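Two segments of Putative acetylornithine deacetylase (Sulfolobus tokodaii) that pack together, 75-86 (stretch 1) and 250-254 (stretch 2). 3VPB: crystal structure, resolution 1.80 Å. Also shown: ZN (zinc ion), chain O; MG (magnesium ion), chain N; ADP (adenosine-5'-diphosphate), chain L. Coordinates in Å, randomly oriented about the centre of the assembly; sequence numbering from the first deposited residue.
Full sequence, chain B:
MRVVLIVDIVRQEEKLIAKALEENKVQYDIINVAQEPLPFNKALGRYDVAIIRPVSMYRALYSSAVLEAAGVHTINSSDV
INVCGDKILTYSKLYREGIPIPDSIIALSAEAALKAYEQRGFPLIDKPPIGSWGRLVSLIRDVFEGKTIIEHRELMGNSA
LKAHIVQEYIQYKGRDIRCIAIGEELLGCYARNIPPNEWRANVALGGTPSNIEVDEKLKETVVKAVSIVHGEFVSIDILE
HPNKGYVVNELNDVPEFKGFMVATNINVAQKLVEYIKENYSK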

# COMPACT_ATOMS: atom_id res chain seq x y z
N ILE B 75 -3.99 -29.52 9.28
CA ILE B 75 -4.44 -29.87 7.94
C ILE B 75 -4.98 -28.59 7.32
O ILE B 75 -6.02 -28.13 7.77
CB ILE B 75 -5.60 -30.92 8.02
CG1 ILE B 75 -5.13 -32.26 8.66
CG2 ILE B 75 -6.27 -31.16 6.63
CD1 ILE B 75 -6.32 -33.20 8.97
N ASN B 76 -4.29 -28.00 6.34
CA ASN B 76 -2.96 -28.42 5.88
C ASN B 76 -1.81 -27.94 6.77
O ASN B 76 -1.98 -27.05 7.60
CB ASN B 76 -2.73 -27.95 4.43
CG ASN B 76 -3.68 -28.62 3.47
OD1 ASN B 76 -3.71 -29.84 3.38
ND2 ASN B 76 -4.50 -27.83 2.79
N SER B 77 -0.64 -28.54 6.58
CA SER B 77 0.58 -28.13 7.29
C SER B 77 1.12 -26.77 6.78
O SER B 77 0.81 -26.33 5.67
CB SER B 77 1.65 -29.24 7.24
OG SER B 77 2.17 -29.40 5.92
N SER B 78 1.93 -26.09 7.61
CA SER B 78 2.45 -24.78 7.21
C SER B 78 3.35 -24.93 5.99
O SER B 78 3.43 -24.04 5.17
CB SER B 78 3.19 -24.08 8.38
OG SER B 78 4.35 -24.79 8.76
N ASP B 79 4.01 -26.08 5.86
CA ASP B 79 4.92 -26.27 4.74
C ASP B 79 4.11 -26.39 3.45
O ASP B 79 4.49 -25.82 2.43
CB ASP B 79 5.85 -27.48 4.98
CG ASP B 79 6.99 -27.18 5.98
OD1 ASP B 79 7.49 -28.13 6.65
OD2 ASP B 79 7.39 -26.00 6.12
N VAL B 80 2.95 -27.05 3.52
CA VAL B 80 2.05 -27.19 2.38
C VAL B 80 1.40 -25.83 2.06
O VAL B 80 1.33 -25.41 0.90
CB VAL B 80 0.97 -28.24 2.68
CG1 VAL B 80 -0.12 -28.22 1.62
CG2 VAL B 80 1.63 -29.66 2.76
N ILE B 81 0.96 -25.13 3.09
CA ILE B 81 0.35 -23.79 2.90
C ILE B 81 1.34 -22.84 2.18
O ILE B 81 0.98 -22.16 1.21
CB ILE B 81 -0.20 -23.20 4.22
CG1 ILE B 81 -1.40 -24.02 4.70
CG2 ILE B 81 -0.65 -21.75 3.99
CD1 ILE B 81 -1.75 -23.88 6.21
N ASN B 82 2.59 -22.82 2.63
CA ASN B 82 3.63 -21.96 2.06
C ASN B 82 3.82 -22.24 0.56
O ASN B 82 3.83 -21.32 -0.28
CB ASN B 82 4.94 -22.20 2.83
CG ASN B 82 5.62 -20.90 3.32
OD1 ASN B 82 5.18 -19.78 3.05
ND2 ASN B 82 6.71 -21.07 4.05
N VAL B 83 3.90 -23.52 0.23
CA VAL B 83 4.17 -23.93 -1.14
C VAL B 83 2.93 -23.79 -2.05
O VAL B 83 3.05 -23.22 -3.12
CB VAL B 83 4.82 -25.34 -1.18
CG1 VAL B 83 4.94 -25.84 -2.61
CG2 VAL B 83 6.21 -25.26 -0.55
N CYS B 84 1.76 -24.25 -1.60
CA CYS B 84 0.56 -24.19 -2.45
C CYS B 84 0.05 -22.78 -2.57
O CYS B 84 -0.55 -22.41 -3.57
CB CYS B 84 -0.56 -25.04 -1.88
SG CYS B 84 -0.25 -26.74 -1.99
N GLY B 85 0.28 -21.98 -1.54
CA GLY B 85 -0.15 -20.57 -1.54
C GLY B 85 0.73 -19.68 -2.41
O GLY B 85 0.46 -18.49 -2.59
N ASP B 86 1.83 -20.23 -2.90
CA ASP B 86 2.73 -19.48 -3.76
C ASP B 86 2.93 -20.19 -5.10
O ASP B 86 3.52 -21.28 -5.15
CB ASP B 86 4.07 -19.28 -3.08
CG ASP B 86 4.92 -18.26 -3.80
OD1 ASP B 86 5.13 -17.20 -3.20
OD2 ASP B 86 5.34 -18.52 -4.96
N GLU B 250 -2.40 -24.68 -10.86
CA GLU B 250 -2.10 -24.34 -9.46
C GLU B 250 -2.69 -25.36 -8.51
O GLU B 250 -3.49 -26.20 -8.92
CB GLU B 250 -2.61 -22.95 -9.08
CG GLU B 250 -4.14 -22.83 -9.08
CD GLU B 250 -4.62 -21.73 -8.16
OE1 GLU B 250 -5.83 -21.37 -8.24
OE2 GLU B 250 -3.80 -21.26 -7.32
N LEU B 251 -2.30 -25.27 -7.25
CA LEU B 251 -2.94 -26.00 -6.17
C LEU B 251 -3.36 -25.02 -5.11
O LEU B 251 -2.80 -23.94 -5.04
CB LEU B 251 -1.99 -27.05 -5.57
CG LEU B 251 -1.81 -28.31 -6.43
CD1 LEU B 251 -0.64 -28.15 -7.40
CD2 LEU B 251 -1.63 -29.55 -5.59
N ASN B 252 -4.36 -25.36 -4.31
CA ASN B 252 -4.81 -24.44 -3.27
C ASN B 252 -4.90 -25.12 -1.93
O ASN B 252 -5.42 -26.25 -1.83
CB ASN B 252 -6.15 -23.83 -3.66
CG ASN B 252 -6.10 -23.10 -5.01
OD1 ASN B 252 -5.71 -21.94 -5.09
ND2 ASN B 252 -6.52 -23.79 -6.08
N ASP B 253 -4.45 -24.42 -0.88
CA ASP B 253 -4.29 -25.01 0.45
C ASP B 253 -5.47 -24.86 1.42
O ASP B 253 -5.52 -25.57 2.43
CB ASP B 253 -2.99 -24.53 1.10
CG ASP B 253 -2.87 -23.02 1.14
OD1 ASP B 253 -3.70 -22.39 1.83
OD2 ASP B 253 -1.93 -22.46 0.52
N VAL B 254 -6.39 -23.95 1.13
CA VAL B 254 -7.64 -23.81 1.91
C VAL B 254 -8.81 -23.87 0.94
O VAL B 254 -9.44 -22.85 0.61
CB VAL B 254 -7.70 -22.52 2.77
CG1 VAL B 254 -8.95 -22.54 3.68
CG2 VAL B 254 -6.45 -22.36 3.67
ZN ZN O . -5.74 -20.09 -6.54
MG MG N . -7.35 -20.90 -9.59
PB ADP L . -6.19 -18.05 -8.87
O1B ADP L . -5.37 -18.60 -7.76
O2B ADP L . -7.46 -18.82 -9.20
O3B ADP L . -6.43 -16.57 -8.83
PA ADP L . -5.33 -19.16 -11.42
O1A ADP L . -3.90 -19.25 -11.94
O2A ADP L . -6.17 -20.38 -11.07
O3A ADP L . -5.23 -18.16 -10.16
O5' ADP L . -6.13 -18.29 -12.51
C5' ADP L . -7.52 -17.99 -12.43
C4' ADP L . -8.19 -18.29 -13.76
O4' ADP L . -7.48 -17.60 -14.80
C3' ADP L . -8.07 -19.78 -14.10
O3' ADP L . -9.19 -20.51 -13.60
C2' ADP L . -8.05 -19.77 -15.61
O2' ADP L . -9.39 -19.66 -16.13
C1' ADP L . -7.35 -18.48 -15.92
N9 ADP L . -5.91 -18.71 -16.15
C8 ADP L . -4.88 -18.54 -15.28
N7 ADP L . -3.73 -18.81 -15.90
C5 ADP L . -4.01 -19.16 -17.18
C6 ADP L . -3.26 -19.59 -18.36
N6 ADP L . -1.91 -19.67 -18.30
N1 ADP L . -3.94 -19.82 -19.52
C2 ADP L . -5.27 -19.72 -19.60
N3 ADP L . -6.02 -19.36 -18.53
C4 ADP L . -5.44 -19.09 -17.33
O HOH W 1 -5.57 -25.74 5.16
O HOH W 2 -0.25 -23.14 -6.60
O HOH W 3 -2.39 -21.28 -5.08
O HOH W 4 -9.07 -20.73 -10.84
O HOH W 5 -4.85 -19.18 -4.87

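How does Glu250 relate to the helix without touching it? Its carboxylate is committed to metal: OE1 lies 2.1 Å from both the zinc ion and the magnesium ion. Water 3 lies between them, its O 2.6 Å from both Glu250 OE2 and Cys84 O.

What do Leu251 and Asn252 bring? Leu251 CB packs against Cys84 SG at 4.0 Å, an apolar contact where the CA atoms of the two residues come within 5.4 Å. Leu251 O and Cys84 O stand only 3.1 Å apart, yet both are acceptors and cannot bond; water 2 sits nearby, accepting from Leu251 N at 3.0 Å (water O to N), with its O 3.1 Å from Cys84 O. Asn252 points away, its OD1 reaching the zinc ion at 2.4 Å.

Why is Asp253 the center of the contact? Its CB points toward the helix, and it loses the most surface here. OD2 sits 3.1 Å from Gly85 N, but the angle is poor, and that N already donates to Ile81 O within stretch 1. Asp253 OD2 is also 3.0 Å from Ile81 O, but both are acceptors, so this is close packing and not a hydrogen bond.

Where does a direct hydrogen bond form? Asn76 ND2 donates to Asp253 O at 2.5 Å, a very short distance with a bent 131° angle. Water 1 reinforces the link, accepting from Asn76 N and donating to Asp253 O.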